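Local coordinates for SusD/RagB family nutrient-binding outer membrane lipoprotein (Bacteroides vulgatus, PDB 4F7A) that probably binds glycans, apparently mucin O-glycans, at the bacterial outer membrane as a SusD-like lipoprotein serving nutrient uptake, at residues Met263-Ala268 against Thr387-Tyr392; Asn284-Ala289 against Glu294-Pro299. All coordinates share one frame; numbering follows the deposited sequence.

Contact 1: Met263-Ala268 against Thr387-Tyr392; sequences MGATIA and TDYINY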
loop_
_atom_site.group_PDB
_atom_site.type_symbol
_atom_site.label_atom_id
_atom_site.label_comp_id
_atom_site.label_asym_id
_atom_site.label_seq_id
_atom_site.Cartn_x
_atom_site.Cartn_y
_atom_site.Cartn_z
HETATM N N MSE A 263 -5.561 -16.590 2.696
HETATM C CA MSE A 263 -4.284 -16.297 3.319
HETATM C C MSE A 263 -3.104 -16.704 2.429
HETATM O O MSE A 263 -3.120 -17.769 1.834
HETATM C CB MSE A 263 -4.207 -17.103 4.620
HETATM C CG MSE A 263 -3.105 -16.684 5.559
HETATM SE SE MSE A 263 -3.132 -17.800 7.122
HETATM C CE MSE A 263 -2.275 -16.587 8.368
ATOM N N GLY A 264 -2.075 -15.857 2.339
ATOM C CA GLY A 264 -0.869 -16.222 1.587
ATOM C C GLY A 264 0.117 -17.018 2.433
ATOM O O GLY A 264 0.144 -16.897 3.666
ATOM N N ALA A 265 0.915 -17.863 1.787
ATOM C CA ALA A 265 1.922 -18.682 2.492
ATOM C C ALA A 265 2.917 -17.901 3.368
ATOM O O ALA A 265 3.278 -18.367 4.455
ATOM C CB ALA A 265 2.704 -19.577 1.487
ATOM N N THR A 266 3.357 -16.727 2.939
ATOM C CA THR A 266 4.344 -15.980 3.718
ATOM C C THR A 266 3.743 -15.443 4.998
ATOM O O THR A 266 4.360 -15.550 6.023
ATOM C CB THR A 266 5.046 -14.818 2.940
ATOM O OG1 THR A 266 5.595 -15.311 1.699
ATOM C CG2 THR A 266 6.183 -14.247 3.769
ATOM N N ILE A 267 2.532 -14.893 4.940
ATOM C CA ILE A 267 1.895 -14.368 6.143
ATOM C C ILE A 267 1.512 -15.523 7.090
ATOM O O ILE A 267 1.619 -15.365 8.308
ATOM C CB ILE A 267 0.756 -13.365 5.814
ATOM C CG1 ILE A 267 0.413 -12.530 7.067
ATOM C CG2 ILE A 267 -0.508 -14.054 5.245
ATOM C CD1 ILE A 267 -0.384 -11.224 6.752
ATOM N N ALA A 268 1.191 -16.714 6.566
ATOM C CA ALA A 268 0.988 -17.897 7.437
ATOM C C ALA A 268 2.303 -18.298 8.133
ATOM O O ALA A 268 2.316 -18.551 9.320
ATOM C CB ALA A 268 0.435 -19.070 6.665
ATOM N N THR A 387 7.526 -20.223 10.376
ATOM C CA THR A 387 7.455 -21.635 10.109
ATOM C C THR A 387 7.544 -21.945 8.617
ATOM O O THR A 387 7.294 -21.094 7.761
ATOM C CB THR A 387 6.156 -22.228 10.716
ATOM O OG1 THR A 387 5.032 -21.452 10.283
ATOM C CG2 THR A 387 6.221 -22.220 12.259
ATOM N N ASP A 388 7.922 -23.183 8.322
ATOM C CA ASP A 388 8.065 -23.665 6.966
ATOM C C ASP A 388 6.699 -23.817 6.318
ATOM O O ASP A 388 5.669 -23.986 7.002
ATOM C CB ASP A 388 8.765 -25.026 6.975
ATOM C CG ASP A 388 10.178 -24.951 7.504
ATOM O OD1 ASP A 388 10.836 -23.868 7.420
ATOM O OD2 ASP A 388 10.653 -25.988 7.985
ATOM N N TYR A 389 6.685 -23.727 5.000
ATOM C CA TYR A 389 5.478 -24.016 4.225
ATOM C C TYR A 389 5.507 -25.502 3.866
ATOM O O TYR A 389 6.508 -26.005 3.329
ATOM C CB TYR A 389 5.362 -23.164 2.967
ATOM C CG TYR A 389 4.191 -23.636 2.163
ATOM C CD1 TYR A 389 2.895 -23.360 2.578
ATOM C CD2 TYR A 389 4.370 -24.478 1.079
ATOM C CE1 TYR A 389 1.817 -23.859 1.899
ATOM C CE2 TYR A 389 3.290 -25.004 0.392
ATOM C CZ TYR A 389 2.013 -24.679 0.801
ATOM O OH TYR A 389 0.932 -25.190 0.140
ATOM N N ILE A 390 4.411 -26.202 4.189
ATOM C CA ILE A 390 4.227 -27.603 3.852
ATOM C C ILE A 390 3.004 -27.695 2.946
ATOM O O ILE A 390 1.927 -27.181 3.289
ATOM C CB ILE A 390 3.979 -28.469 5.084
ATOM C CG1 ILE A 390 5.078 -28.281 6.133
ATOM C CG2 ILE A 390 3.851 -29.974 4.656
ATOM C CD1 ILE A 390 6.440 -28.670 5.652
ATOM N N ASN A 391 3.153 -28.341 1.791
ATOM C CA ASN A 391 2.065 -28.399 0.833
ATOM C C ASN A 391 1.070 -29.550 1.165
ATOM O O ASN A 391 1.191 -30.671 0.663
ATOM C CB ASN A 391 2.613 -28.523 -0.588
ATOM C CG ASN A 391 1.575 -28.186 -1.628
ATOM O OD1 ASN A 391 1.144 -27.056 -1.712
ATOM N ND2 ASN A 391 1.178 -29.161 -2.421
ATOM N N TYR A 392 0.089 -29.254 2.013
ATOM C CA TYR A 392 -0.899 -30.260 2.425
ATOM C C TYR A 392 -1.943 -30.489 1.346
ATOM O O TYR A 392 -2.591 -31.539 1.313
ATOM C CB TYR A 392 -1.542 -29.872 3.754
ATOM C CG TYR A 392 -0.579 -29.973 4.923
ATOM C CD1 TYR A 392 0.021 -31.184 5.250
ATOM C CD2 TYR A 392 -0.249 -28.861 5.676
ATOM C CE1 TYR A 392 0.904 -31.297 6.322
ATOM C CE2 TYR A 392 0.638 -28.957 6.741
ATOM C CZ TYR A 392 1.207 -30.168 7.054
ATOM O OH TYR A 392 2.064 -30.249 8.108
#
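The ring of Tyr389 meets the methyl group of Ala265 obliquely, with Ala265 CB 3.9 Å from Tyr389 CD1, while Asn391 OD1 sits at the edge of the same ring, in its plane. That oxygen receives the phenol: Tyr389 OH donates to Asn391 OD1 over 2.6 Å, meeting the carbonyl at 130° with the donor tilted 21° from the carbonyl plane. Farther along, Ile390 CG2 rests 3.5 Å above the plane of the Tyr392 ring, displaced toward its rim. A torsion explains the reach toward the helix, since chi1 of 173° sets CG of Tyr389 anti to the backbone N, which brings the CD1 side of the ring to Ala265 CB. The case illustrates how a long loop can be fitted to the start of a helix in a SusD-like, TPR-related fold: Gly264 is the N-cap, Gly264 O taking the N-H of Ala268 N at 3.1 Å, and the loop turns at Asn391, the centre of an inverse gamma turn. With an alanine in place of Tyr389, Ala265 CB would probably lose this apolar neighbour, and Asn391 OD1 one of its donors. Tyr312 also bonds to that amide oxygen and Tyr315 to the phenol oxygen, so the polar end of the ring belongs to a wider network. At the other end of the contact the approach is looser, Thr387 OG1 standing 4.1 Å from Ala268 O, but Ser269, the next residue of helix 265-273, bonds to the backbone of Thr387.

Contact 2: Asn284-Ala289 against Glu294-Pro299; sequences NPATLA and EYLGVP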
loop_
_atom_site.group_PDB
_atom_site.type_symbol
_atom_site.label_atom_id
_atom_site.label_comp_id
_atom_site.label_asym_id
_atom_site.label_seq_id
_atom_site.Cartn_x
_atom_site.Cartn_y
_atom_site.Cartn_z
ATOM N N ASN A 284 -8.956 -16.950 9.387
ATOM C CA ASN A 284 -9.609 -18.069 10.067
ATOM C C ASN A 284 -8.769 -19.328 9.853
ATOM O O ASN A 284 -8.061 -19.432 8.844
ATOM C CB ASN A 284 -10.997 -18.322 9.477
ATOM C CG ASN A 284 -12.013 -17.220 9.808
ATOM O OD1 ASN A 284 -11.811 -16.429 10.725
ATOM N ND2 ASN A 284 -13.111 -17.172 9.040
ATOM N N PRO A 285 -8.868 -20.305 10.771
ATOM C CA PRO A 285 -8.199 -21.568 10.522
ATOM C C PRO A 285 -8.676 -22.231 9.242
ATOM O O PRO A 285 -9.811 -22.024 8.810
ATOM C CB PRO A 285 -8.588 -22.427 11.732
ATOM C CG PRO A 285 -8.981 -21.441 12.807
ATOM C CD PRO A 285 -9.565 -20.276 12.073
ATOM N N ALA A 286 -7.806 -23.037 8.650
ATOM C CA ALA A 286 -8.135 -23.816 7.474
ATOM C C ALA A 286 -9.329 -24.749 7.717
ATOM O O ALA A 286 -9.570 -25.168 8.863
ATOM C CB ALA A 286 -6.900 -24.650 7.057
ATOM N N THR A 287 -10.062 -25.062 6.651
ATOM C CA THR A 287 -11.128 -26.076 6.717
ATOM C C THR A 287 -10.679 -27.451 6.170
ATOM O O THR A 287 -11.471 -28.418 6.144
ATOM C CB THR A 287 -12.389 -25.610 5.969
ATOM O OG1 THR A 287 -12.030 -25.194 4.653
ATOM C CG2 THR A 287 -13.100 -24.436 6.733
ATOM N N LEU A 288 -9.419 -27.558 5.759
ATOM C CA LEU A 288 -8.872 -28.827 5.237
ATOM C C LEU A 288 -8.904 -29.884 6.322
ATOM O O LEU A 288 -8.430 -29.654 7.427
ATOM C CB LEU A 288 -7.416 -28.642 4.736
ATOM C CG LEU A 288 -6.682 -29.836 4.077
ATOM C CD1 LEU A 288 -7.355 -30.283 2.765
ATOM C CD2 LEU A 288 -5.230 -29.478 3.826
ATOM N N ALA A 289 -9.447 -31.060 5.993
ATOM C CA ALA A 289 -9.553 -32.155 6.939
ATOM C C ALA A 289 -8.188 -32.491 7.531
ATOM O O ALA A 289 -7.200 -32.521 6.809
ATOM C CB ALA A 289 -10.181 -33.411 6.268
ATOM N N GLU A 294 -5.338 -25.327 12.145
ATOM C CA GLU A 294 -4.111 -24.705 11.650
ATOM C C GLU A 294 -4.423 -23.551 10.702
ATOM O O GLU A 294 -5.501 -23.494 10.067
ATOM C CB GLU A 294 -3.240 -25.747 10.948
ATOM C CG GLU A 294 -2.718 -26.831 11.888
ATOM C CD GLU A 294 -2.417 -28.131 11.156
ATOM O OE1 GLU A 294 -1.863 -28.067 10.047
ATOM O OE2 GLU A 294 -2.782 -29.209 11.671
ATOM N N TYR A 295 -3.478 -22.638 10.607
ATOM C CA TYR A 295 -3.556 -21.562 9.622
ATOM C C TYR A 295 -2.659 -21.930 8.466
ATOM O O TYR A 295 -1.437 -22.038 8.626
ATOM C CB TYR A 295 -3.130 -20.232 10.229
ATOM C CG TYR A 295 -4.139 -19.753 11.254
ATOM C CD1 TYR A 295 -4.109 -20.210 12.562
ATOM C CD2 TYR A 295 -5.150 -18.868 10.889
ATOM C CE1 TYR A 295 -5.076 -19.793 13.501
ATOM C CE2 TYR A 295 -6.109 -18.449 11.803
ATOM C CZ TYR A 295 -6.057 -18.899 13.103
ATOM O OH TYR A 295 -7.012 -18.474 13.989
ATOM N N LEU A 296 -3.257 -22.114 7.298
ATOM C CA LEU A 296 -2.526 -22.546 6.108
ATOM C C LEU A 296 -2.645 -21.478 5.036
ATOM O O LEU A 296 -3.744 -21.075 4.697
ATOM C CB LEU A 296 -3.087 -23.869 5.580
ATOM C CG LEU A 296 -3.044 -25.081 6.493
ATOM C CD1 LEU A 296 -3.633 -26.298 5.765
ATOM C CD2 LEU A 296 -1.598 -25.384 6.984
ATOM N N GLY A 297 -1.500 -21.006 4.536
ATOM C CA GLY A 297 -1.430 -20.018 3.488
ATOM C C GLY A 297 -1.120 -20.590 2.111
ATOM O O GLY A 297 -0.351 -21.541 1.972
ATOM N N VAL A 298 -1.707 -19.980 1.089
ATOM C CA VAL A 298 -1.521 -20.412 -0.274
ATOM C C VAL A 298 -0.165 -19.983 -0.820
ATOM O O VAL A 298 0.167 -18.800 -0.797
ATOM C CB VAL A 298 -2.670 -19.851 -1.162
ATOM C CG1 VAL A 298 -2.529 -20.313 -2.616
ATOM C CG2 VAL A 298 -4.051 -20.278 -0.548
ATOM N N PRO A 299 0.635 -20.936 -1.320
ATOM C CA PRO A 299 1.921 -20.542 -1.914
ATOM C C PRO A 299 1.729 -19.917 -3.294
ATOM O O PRO A 299 0.972 -20.443 -4.108
ATOM C CB PRO A 299 2.661 -21.874 -2.057
ATOM C CG PRO A 299 1.550 -22.863 -2.269
ATOM C CD PRO A 299 0.389 -22.377 -1.444
#
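Pro285 and Tyr295 bring the two irregular backbones to 4.7 Å between CA atoms, and beside them a single hydrogen bond joins the two segments, Ala286 N to Glu294 O at 2.7 Å. It is nearly straight at the proton (163°) and almost in line with the carbonyl (173°). Over one face of the Tyr295 ring lies Pro285 CA, in a CH-pi contact 4.2 Å from the ring centroid and shifted toward the rim. The two side chains run side by side in the same direction, so that Pro285 CG lies 3.9 Å from Tyr295 CZ. Tyr295 CE2 reaches back to Asn284 C, the carbonyl carbon, at 3.4 Å. On the next residue along, Leu296, chi1 of -61° leaves CG anti to the carbonyl carbon, and Leu296 CD1 packs 3.9 Å from Ala286 CB. The Leu288 side chain crosses that of Leu296 at about a right angle, Leu288 CD2 lying 4.1 Å from Leu296 CD1. The carboxylate of Glu294 turns instead to His291, within the short connection. In this part of the loop between helix 279-282 and strand 329-332, with no salt bridge between the segments, the contact probably rests on one backbone bond and apolar and CH-pi packing.

From the N terminus, the chain first lays down residues 263-268, at the end of a short strand and the start of helix 265-273. After helix 279-282 it runs through 284-289 and turns over four residues into 294-299, where contact 2 closes a small loop. Only much later, between helices 356-371 and 416-431, does 387-392 return to the helix start and close contact 1, a large loop within which contact 2 is wholly nested. The two also touch: Met263 O lies 2.7 Å from Val298 N and Ala265 N 2.8 Å from Val298 O, both probable hydrogen bonds, and Tyr389 packs on Gly297 and Pro299. Residues 294-299 thereby touch the start of helix 265-273, loop 387-392 and loop 284-289.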